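Local coordinates for protein THB11 (Chlamydomonas reinhardtii, PDB 6TD7) that binds heme b through its globin domain, one part of a longer algal truncated hemoglobin, and probably binds oxygen, at residues Q16-G20 and L21-K25; A80-R83 and I84-Q87. One frame throughout, in Å; residues are numbered along the deposited sequence.

Interaction 1: residues Q16-G20 and L21-K25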
ATOM      1  N   GLN A  16      -6.544   7.135  15.692  1.00 20.35           N
ATOM      2  CA  GLN A  16      -7.828   7.246  16.371  1.00 25.11           C
ATOM      3  C   GLN A  16      -8.923   7.672  15.406  1.00 20.36           C
ATOM      4  O   GLN A  16     -10.042   7.148  15.455  1.00 24.52           O
ATOM      5  CB  GLN A  16      -7.706   8.246  17.525  1.00 31.97           C
ATOM      6  CG  GLN A  16      -9.017   8.683  18.163  1.00 42.50           C
ATOM      7  CD  GLN A  16      -8.825   9.846  19.123  1.00 51.74           C
ATOM      8  OE1 GLN A  16      -7.758  10.460  19.165  1.00 55.92           O
ATOM      9  NE2 GLN A  16      -9.858  10.154  19.898  1.00 64.80           N
ATOM     10  N   ARG A  17      -8.619   8.621  14.521  1.00 18.35           N
ATOM     11  CA  ARG A  17      -9.651   9.161  13.645  1.00 20.03           C
ATOM     12  C   ARG A  17     -10.221   8.082  12.731  1.00 25.17           C
ATOM     13  O   ARG A  17     -11.440   8.012  12.538  1.00 20.80           O
ATOM     14  CB  ARG A  17      -9.092  10.340  12.847  1.00 24.24           C
ATOM     15  CG  ARG A  17      -8.979  11.611  13.692  1.00 30.12           C
ATOM     16  CD  ARG A  17      -8.544  12.838  12.899  1.00 27.79           C
ATOM     17  NE  ARG A  17      -7.104  12.865  12.658  1.00 25.67           N
ATOM     18  CZ  ARG A  17      -6.530  12.877  11.455  1.00 29.90           C
ATOM     19  NH1 ARG A  17      -7.263  12.876  10.349  1.00 30.52           N
ATOM     20  NH2 ARG A  17      -5.208  12.901  11.362  1.00 27.95           N
ATOM     21  N   VAL A  18      -9.366   7.210  12.188  1.00 15.21           N
ATOM     22  CA  VAL A  18      -9.853   6.133  11.331  1.00 17.83           C
ATOM     23  C   VAL A  18     -10.571   5.033  12.104  1.00 18.19           C
ATOM     24  O   VAL A  18     -11.166   4.143  11.488  1.00 22.26           O
ATOM     25  CB  VAL A  18      -8.698   5.515  10.512  1.00 21.82           C
ATOM     26  CG1 VAL A  18      -7.874   4.567  11.361  1.00 20.08           C
ATOM     27  CG2 VAL A  18      -9.235   4.787   9.286  1.00 21.09           C
ATOM     28  N   GLY A  19     -10.542   5.071  13.433  1.00 18.96           N
ATOM     29  CA  GLY A  19     -11.258   4.106  14.236  1.00 21.13           C
ATOM     30  C   GLY A  19     -10.405   3.098  14.973  1.00 20.18           C
ATOM     31  O   GLY A  19     -10.956   2.145  15.534  1.00 21.75           O
ATOM     32  N   GLY A  20      -9.090   3.263  14.983  1.00 15.02           N
ATOM     33  CA  GLY A  20      -8.235   2.435  15.807  1.00 17.98           C
ATOM     34  C   GLY A  20      -7.598   1.289  15.048  1.00 17.57           C
ATOM     35  O   GLY A  20      -7.798   1.081  13.848  1.00 16.45           O
ATOM     36  N   LEU A  21      -6.827   0.519  15.813  1.00 18.19           N
ATOM     37  CA  LEU A  21      -5.990  -0.528  15.243  1.00 18.05           C
ATOM     38  C   LEU A  21      -6.810  -1.660  14.639  1.00 15.86           C
ATOM     39  O   LEU A  21      -6.358  -2.306  13.687  1.00 23.28           O
ATOM     40  CB  LEU A  21      -5.067  -1.055  16.334  1.00 20.05           C
ATOM     41  CG  LEU A  21      -3.914  -1.967  15.950  1.00 31.39           C
ATOM     42  CD1 LEU A  21      -2.807  -1.187  15.267  1.00 34.86           C
ATOM     43  CD2 LEU A  21      -3.418  -2.636  17.213  1.00 39.60           C
ATOM     44  N   ASP A  22      -8.005  -1.921  15.168  1.00 17.29           N
ATOM     45  CA  ASP A  22      -8.841  -2.964  14.586  1.00 17.22           C
ATOM     46  C   ASP A  22      -9.293  -2.587  13.180  1.00 19.24           C
ATOM     47  O   ASP A  22      -9.399  -3.451  12.302  1.00 20.73           O
ATOM     48  CB  ASP A  22     -10.044  -3.233  15.487  1.00 19.46           C
ATOM     49  CG  ASP A  22     -10.954  -4.312  14.937  1.00 33.10           C
ATOM     50  OD1 ASP A  22     -10.459  -5.429  14.675  1.00 30.94           O
ATOM     51  OD2 ASP A  22     -12.164  -4.046  14.770  1.00 34.03           O
ATOM     52  N   VAL A  23      -9.553  -1.300  12.946  1.00 18.52           N
ATOM     53  CA  VAL A  23      -9.948  -0.863  11.612  1.00 13.88           C
ATOM     54  C   VAL A  23      -8.769  -0.939  10.649  1.00  8.86           C
ATOM     55  O   VAL A  23      -8.923  -1.370   9.500  1.00 10.44           O
ATOM     56  CB  VAL A  23     -10.539   0.557  11.667  1.00 17.17           C
ATOM     57  CG1 VAL A  23     -10.808   1.066  10.261  1.00 18.59           C
ATOM     58  CG2 VAL A  23     -11.814   0.562  12.496  1.00 23.34           C
ATOM     59  N   VAL A  24      -7.584  -0.507  11.083  1.00 11.82           N
ATOM     60  CA  VAL A  24      -6.409  -0.591  10.217  1.00 10.03           C
ATOM     61  C   VAL A  24      -6.182  -2.031   9.773  1.00  9.00           C
ATOM     62  O   VAL A  24      -5.932  -2.304   8.593  1.00 11.20           O
ATOM     63  CB  VAL A  24      -5.169  -0.026  10.932  1.00 11.33           C
ATOM     64  CG1 VAL A  24      -3.914  -0.303  10.114  1.00 16.51           C
ATOM     65  CG2 VAL A  24      -5.338   1.466  11.179  1.00 14.00           C
ATOM     66  N   LYS A  25      -6.248  -2.973  10.714  1.00 12.50           N
ATOM     67  CA  LYS A  25      -6.049  -4.378  10.373  1.00 13.59           C
ATOM     68  C   LYS A  25      -7.028  -4.824   9.293  1.00 10.14           C
ATOM     69  O   LYS A  25      -6.643  -5.480   8.317  1.00 13.02           O
ATOM     70  CB  LYS A  25      -6.205  -5.238  11.627  1.00 21.48           C
ATOM     71  CG  LYS A  25      -4.913  -5.857  12.131  1.00 47.59           C
ATOM     72  CD  LYS A  25      -5.021  -6.238  13.602  1.00 39.71           C
ATOM     73  CE  LYS A  25      -3.908  -7.194  14.010  1.00 60.17           C
ATOM     74  NZ  LYS A  25      -4.001  -7.595  15.445  1.00 47.65           N
TER
HETATM   75  O   HOH W   1      -9.803  -0.154  16.800  1.00 27.71           O
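Gly20 and Val23 meet at the start of helix 21-36, where they illustrate how a chain can end one helix and begin the next within a few residues. Gly20 is the N-cap, and its carbonyl O serves the new helix: Val24 N reaches it at 3.2 Å in a nearly straight hydrogen bond (164°) in the carbonyl plane, while Val23 N gives a weak, bent one at 3.1 Å. Gly19 closes the preceding helix in a Schellman motif with positive phi. Both glycines adopt backbone angles at which a CB would jam against the preceding carbonyl O.

Val23 folds back over this corner. A chi1 of 174° turns its CG1 away from the backbone N and onto Val18 O, 3.3 Å away, and CG2 lies 3.5 Å from Gly19 O. The side chains of Val18 and Val23 pass in opposite directions, CG2 to CG1 at 4.2 Å; Val18 CG1 meets Val24 CG2 at 4.0 Å, roughly at right angles. A water donates to Gly19 O (2.9 Å) and accepts from Asp22 N (3.0 Å).

A Gly-Gly pair at the corner between the first two helices recurs in many truncated hemoglobins, consistent with the pair here. It leaves polar bonding to backbone and water, while buried Val18 and Val24 turn to the interior, against Leu115 and Phe65, and the Val23 methyls cover two carbonyls at a partly exposed corner.

Interaction 2: residues A80-R83 and I84-Q87. With HEM (protoporphyrin IX containing Fe), chain B.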
ATOM      1  N   ALA A  80      12.082  -3.253  -3.324  1.00 15.70           N
ATOM      2  CA  ALA A  80      11.153  -4.317  -2.965  1.00 17.01           C
ATOM      3  C   ALA A  80      10.362  -4.804  -4.173  1.00 17.62           C
ATOM      4  O   ALA A  80      10.074  -6.001  -4.288  1.00 15.66           O
ATOM      5  CB  ALA A  80      10.205  -3.831  -1.870  1.00 12.91           C
ATOM      6  N   HIS A  81       9.998  -3.901  -5.080  1.00 10.78           N
ATOM      7  CA  HIS A  81       9.184  -4.263  -6.231  1.00 11.99           C
ATOM      8  C   HIS A  81       9.990  -4.495  -7.501  1.00 15.73           C
ATOM      9  O   HIS A  81       9.393  -4.730  -8.555  1.00 14.60           O
ATOM     10  CB  HIS A  81       8.135  -3.178  -6.508  1.00 13.00           C
ATOM     11  CG  HIS A  81       7.186  -2.953  -5.377  1.00 14.74           C
ATOM     12  ND1 HIS A  81       7.472  -2.111  -4.325  1.00 12.34           N
ATOM     13  CD2 HIS A  81       5.958  -3.465  -5.127  1.00 10.96           C
ATOM     14  CE1 HIS A  81       6.461  -2.111  -3.476  1.00 11.17           C
ATOM     15  NE2 HIS A  81       5.527  -2.924  -3.941  1.00 11.25           N
ATOM     16  N   LEU A  82      11.325  -4.451  -7.433  1.00 14.40           N
ATOM     17  CA  LEU A  82      12.108  -4.397  -8.666  1.00 13.27           C
ATOM     18  C   LEU A  82      12.115  -5.739  -9.391  1.00 20.63           C
ATOM     19  O   LEU A  82      12.265  -5.774 -10.618  1.00 16.92           O
ATOM     20  CB  LEU A  82      13.538  -3.932  -8.370  1.00 21.71           C
ATOM     21  CG  LEU A  82      14.395  -3.620  -9.603  1.00 24.36           C
ATOM     22  CD1 LEU A  82      13.721  -2.582 -10.497  1.00 21.93           C
ATOM     23  CD2 LEU A  82      15.799  -3.146  -9.224  1.00 21.92           C
ATOM     24  N   ARG A  83      11.942  -6.844  -8.662  1.00 14.10           N
ATOM     25  CA  ARG A  83      11.834  -8.144  -9.314  1.00 18.93           C
ATOM     26  C   ARG A  83      10.593  -8.212 -10.202  1.00 16.77           C
ATOM     27  O   ARG A  83      10.675  -8.608 -11.370  1.00 19.92           O
ATOM     28  CB  ARG A  83      11.797  -9.263  -8.273  1.00 26.02           C
ATOM     29  CG  ARG A  83      13.088  -9.469  -7.501  1.00 42.93           C
ATOM     30  CD  ARG A  83      12.834 -10.296  -6.242  1.00 49.76           C
ATOM     31  NE  ARG A  83      12.054  -9.546  -5.259  1.00 49.17           N
ATOM     32  CZ  ARG A  83      12.568  -8.902  -4.211  1.00 52.86           C
ATOM     33  NH1 ARG A  83      13.876  -8.916  -3.982  1.00 61.05           N
ATOM     34  NH2 ARG A  83      11.768  -8.242  -3.384  1.00 39.19           N
ATOM     35  N   ILE A  84       9.426  -7.847  -9.664  1.00 18.92           N
ATOM     36  CA  ILE A  84       8.226  -7.970 -10.485  1.00 16.47           C
ATOM     37  C   ILE A  84       8.219  -6.909 -11.583  1.00 13.81           C
ATOM     38  O   ILE A  84       7.628  -7.117 -12.648  1.00 14.98           O
ATOM     39  CB  ILE A  84       6.939  -7.920  -9.639  1.00 11.14           C
ATOM     40  CG1 ILE A  84       6.883  -6.701  -8.717  1.00 10.90           C
ATOM     41  CG2 ILE A  84       6.816  -9.195  -8.812  1.00 15.96           C
ATOM     42  CD1 ILE A  84       5.496  -6.469  -8.140  1.00 13.21           C
ATOM     43  N   ILE A  85       8.881  -5.769 -11.354  1.00 11.04           N
ATOM     44  CA  ILE A  85       9.041  -4.776 -12.414  1.00 10.28           C
ATOM     45  C   ILE A  85       9.820  -5.374 -13.580  1.00 20.72           C
ATOM     46  O   ILE A  85       9.330  -5.442 -14.714  1.00 16.32           O
ATOM     47  CB  ILE A  85       9.734  -3.508 -11.878  1.00 13.93           C
ATOM     48  CG1 ILE A  85       8.795  -2.748 -10.937  1.00 12.45           C
ATOM     49  CG2 ILE A  85      10.189  -2.606 -13.038  1.00 18.31           C
ATOM     50  CD1 ILE A  85       9.433  -1.556 -10.255  1.00 15.64           C
ATOM     51  N   LYS A  86      11.047  -5.832 -13.311  1.00 16.18           N
ATOM     52  CA  LYS A  86      11.933  -6.272 -14.384  1.00 21.71           C
ATOM     53  C   LYS A  86      11.503  -7.617 -14.962  1.00 19.63           C
ATOM     54  O   LYS A  86      11.646  -7.856 -16.165  1.00 22.58           O
ATOM     55  CB  LYS A  86      13.371  -6.358 -13.869  1.00 25.51           C
ATOM     56  CG  LYS A  86      13.979  -5.016 -13.489  1.00 27.65           C
ATOM     57  CD  LYS A  86      14.320  -4.205 -14.736  1.00 46.53           C
ATOM     58  CE  LYS A  86      14.117  -2.709 -14.535  1.00 46.70           C
ATOM     59  NZ  LYS A  86      13.331  -2.124 -15.662  1.00 43.83           N
ATOM     60  N   GLN A  87      10.985  -8.509 -14.125  1.00 16.88           N
ATOM     61  CA  GLN A  87      10.664  -9.848 -14.604  1.00 21.95           C
ATOM     62  C   GLN A  87       9.248  -9.958 -15.150  1.00 26.60           C
ATOM     63  O   GLN A  87       9.025 -10.717 -16.101  1.00 18.65           O
ATOM     64  CB  GLN A  87      10.883 -10.864 -13.481  1.00 25.43           C
ATOM     65  CG  GLN A  87      12.334 -10.940 -13.032  1.00 30.93           C
ATOM     66  CD  GLN A  87      12.545 -11.873 -11.858  1.00 46.09           C
ATOM     67  OE1 GLN A  87      11.682 -12.688 -11.531  1.00 35.16           O
ATOM     68  NE2 GLN A  87      13.701 -11.755 -11.211  1.00 46.76           N
TER
HETATM   69  CHA HEM B 201       6.559  -5.275  -0.997  1.00 16.99           C
HETATM   70  CHB HEM B 201       3.854  -6.386  -4.903  1.00 14.35           C
HETATM   71  CHC HEM B 201       1.137  -2.398  -4.339  1.00 15.80           C
HETATM   72  CHD HEM B 201       4.130  -1.027  -0.700  1.00 17.70           C
HETATM   73  C1A HEM B 201       6.051  -5.961  -2.087  1.00 13.79           C
HETATM   74  C2A HEM B 201       6.442  -7.270  -2.588  1.00 14.61           C
HETATM   75  C3A HEM B 201       5.684  -7.546  -3.654  1.00 13.97           C
HETATM   76  C4A HEM B 201       4.784  -6.442  -3.882  1.00 17.98           C
HETATM   77  CMA HEM B 201       5.731  -8.826  -4.514  1.00 19.25           C
HETATM   78  CAA HEM B 201       7.515  -8.225  -2.013  1.00 26.87           C
HETATM   79  CBA HEM B 201       8.880  -7.566  -1.904  1.00 35.16           C
HETATM   80  CGA HEM B 201       9.797  -8.459  -1.103  1.00 31.71           C
HETATM   81  O1A HEM B 201      11.034  -8.246  -1.181  1.00 59.51           O
HETATM   82  O2A HEM B 201       9.304  -9.374  -0.389  1.00 22.05           O
HETATM   83  C1B HEM B 201       2.856  -5.444  -5.053  1.00 15.16           C
HETATM   84  C2B HEM B 201       1.771  -5.506  -6.010  1.00 15.96           C
HETATM   85  C3B HEM B 201       1.022  -4.408  -5.872  1.00 10.85           C
HETATM   86  C4B HEM B 201       1.597  -3.606  -4.812  1.00 15.78           C
HETATM   87  CMB HEM B 201       1.535  -6.643  -7.026  1.00 19.83           C
HETATM   88  CAB HEM B 201      -0.241  -4.089  -6.704  1.00 15.11           C
HETATM   89  CBB HEM B 201      -0.776  -2.867  -6.739  1.00 17.47           C
HETATM   90  C1C HEM B 201       1.720  -1.719  -3.290  1.00 15.70           C
HETATM   91  C2C HEM B 201       1.199  -0.497  -2.742  1.00 17.86           C
HETATM   92  C3C HEM B 201       2.009  -0.099  -1.763  1.00 19.82           C
HETATM   93  C4C HEM B 201       3.081  -1.070  -1.609  1.00 16.69           C
HETATM   94  CMC HEM B 201      -0.063   0.239  -3.244  1.00 22.84           C
HETATM   95  CAC HEM B 201       1.774   1.180  -0.941  1.00 25.28           C
HETATM   96  CBC HEM B 201       2.819   1.903  -0.540  1.00 35.32           C
HETATM   97  C1D HEM B 201       4.975  -2.088  -0.409  1.00 20.78           C
HETATM   98  C2D HEM B 201       5.823  -2.212   0.758  1.00 14.40           C
HETATM   99  C3D HEM B 201       6.491  -3.370   0.668  1.00 13.65           C
HETATM  100  C4D HEM B 201       6.089  -4.048  -0.545  1.00 11.66           C
HETATM  101  CMD HEM B 201       5.924  -1.165   1.887  1.00 12.78           C
HETATM  102  CAD HEM B 201       7.481  -3.947   1.694  1.00 14.86           C
HETATM  103  CBD HEM B 201       8.898  -3.433   1.537  1.00 26.31           C
HETATM  104  CGD HEM B 201       9.610  -4.012   2.730  1.00 19.38           C
HETATM  105  O1D HEM B 201       9.770  -3.287   3.746  1.00 20.57           O
HETATM  106  O2D HEM B 201       9.981  -5.213   2.670  1.00 21.54           O
HETATM  107  NA  HEM B 201       5.038  -5.491  -2.908  1.00 12.75           N
HETATM  108  NB  HEM B 201       2.716  -4.270  -4.333  1.00 11.26           N
HETATM  109  NC  HEM B 201       2.867  -2.052  -2.570  1.00 13.78           N
HETATM  110  ND  HEM B 201       5.166  -3.227  -1.176  1.00 11.13           N
HETATM  111 FE   HEM B 201       3.957  -3.751  -2.696  1.00 21.92          FE
HETATM  112  O   HOH W   2       9.542  -7.432  -6.606  1.00 17.52           O
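His81 and Ile85 lie one turn apart on helix 77-88, joined by a backbone hydrogen bond from Ile85 N to His81 O (3.0 Å), with Lys86 N to Leu82 O and Gln87 N to Arg83 O repeating the pattern. The imidazole of His81 leaves the helix toward the heme and binds the iron through NE2 at 2.2 Å, the proximal bond of a globin; its ND1 is hydrogen-bonded to Val77 O.

Ile84 fills the angle between helix and porphyrin. Its CG1 sits between the backbone N and the carbonyl carbon (chi1 52°), close over His81 O, which carries CD1 to the edge of the His81 ring (4.3 Å from CD2) and to 3.6 Å from heme CHB. Replacing Ile84 by alanine removes CG1, CG2 and CD1, which would probably leave a gap between imidazole edge and heme CHB and let the ring turn more easily. Leu82 CD1 packs on Lys86 CG at 3.9 Å. A water links Ala80 O to Ile84 N.

The Val77 bond and the Ile84 methyl thus probably limit the turning of the imidazole, while the bent side chain of heme-binding Arg83 brings its guanidinium beside a propionate, modelled too close for its detail to be trusted.

Both contacts are local, and they follow each other along the chain without nesting or crossing. From the N terminus, interaction 1 comes first: it closes the tight corner between helices 14-17 and 21-36, the second of which continues to Tyr32 in the cyanide pocket. The chain then passes through helix 50-64, which adds Leu53 and Gln57 to that pocket, before interaction 2 spans successive turns within helix 77-88, on the proximal side of the heme. The centres of interaction 1 and interaction 2 are about 31 Å apart, on opposite sides of the chain's centre. One joins two helices away from the heme; the other lies within a single helix, closes no loop and carries the iron ligand.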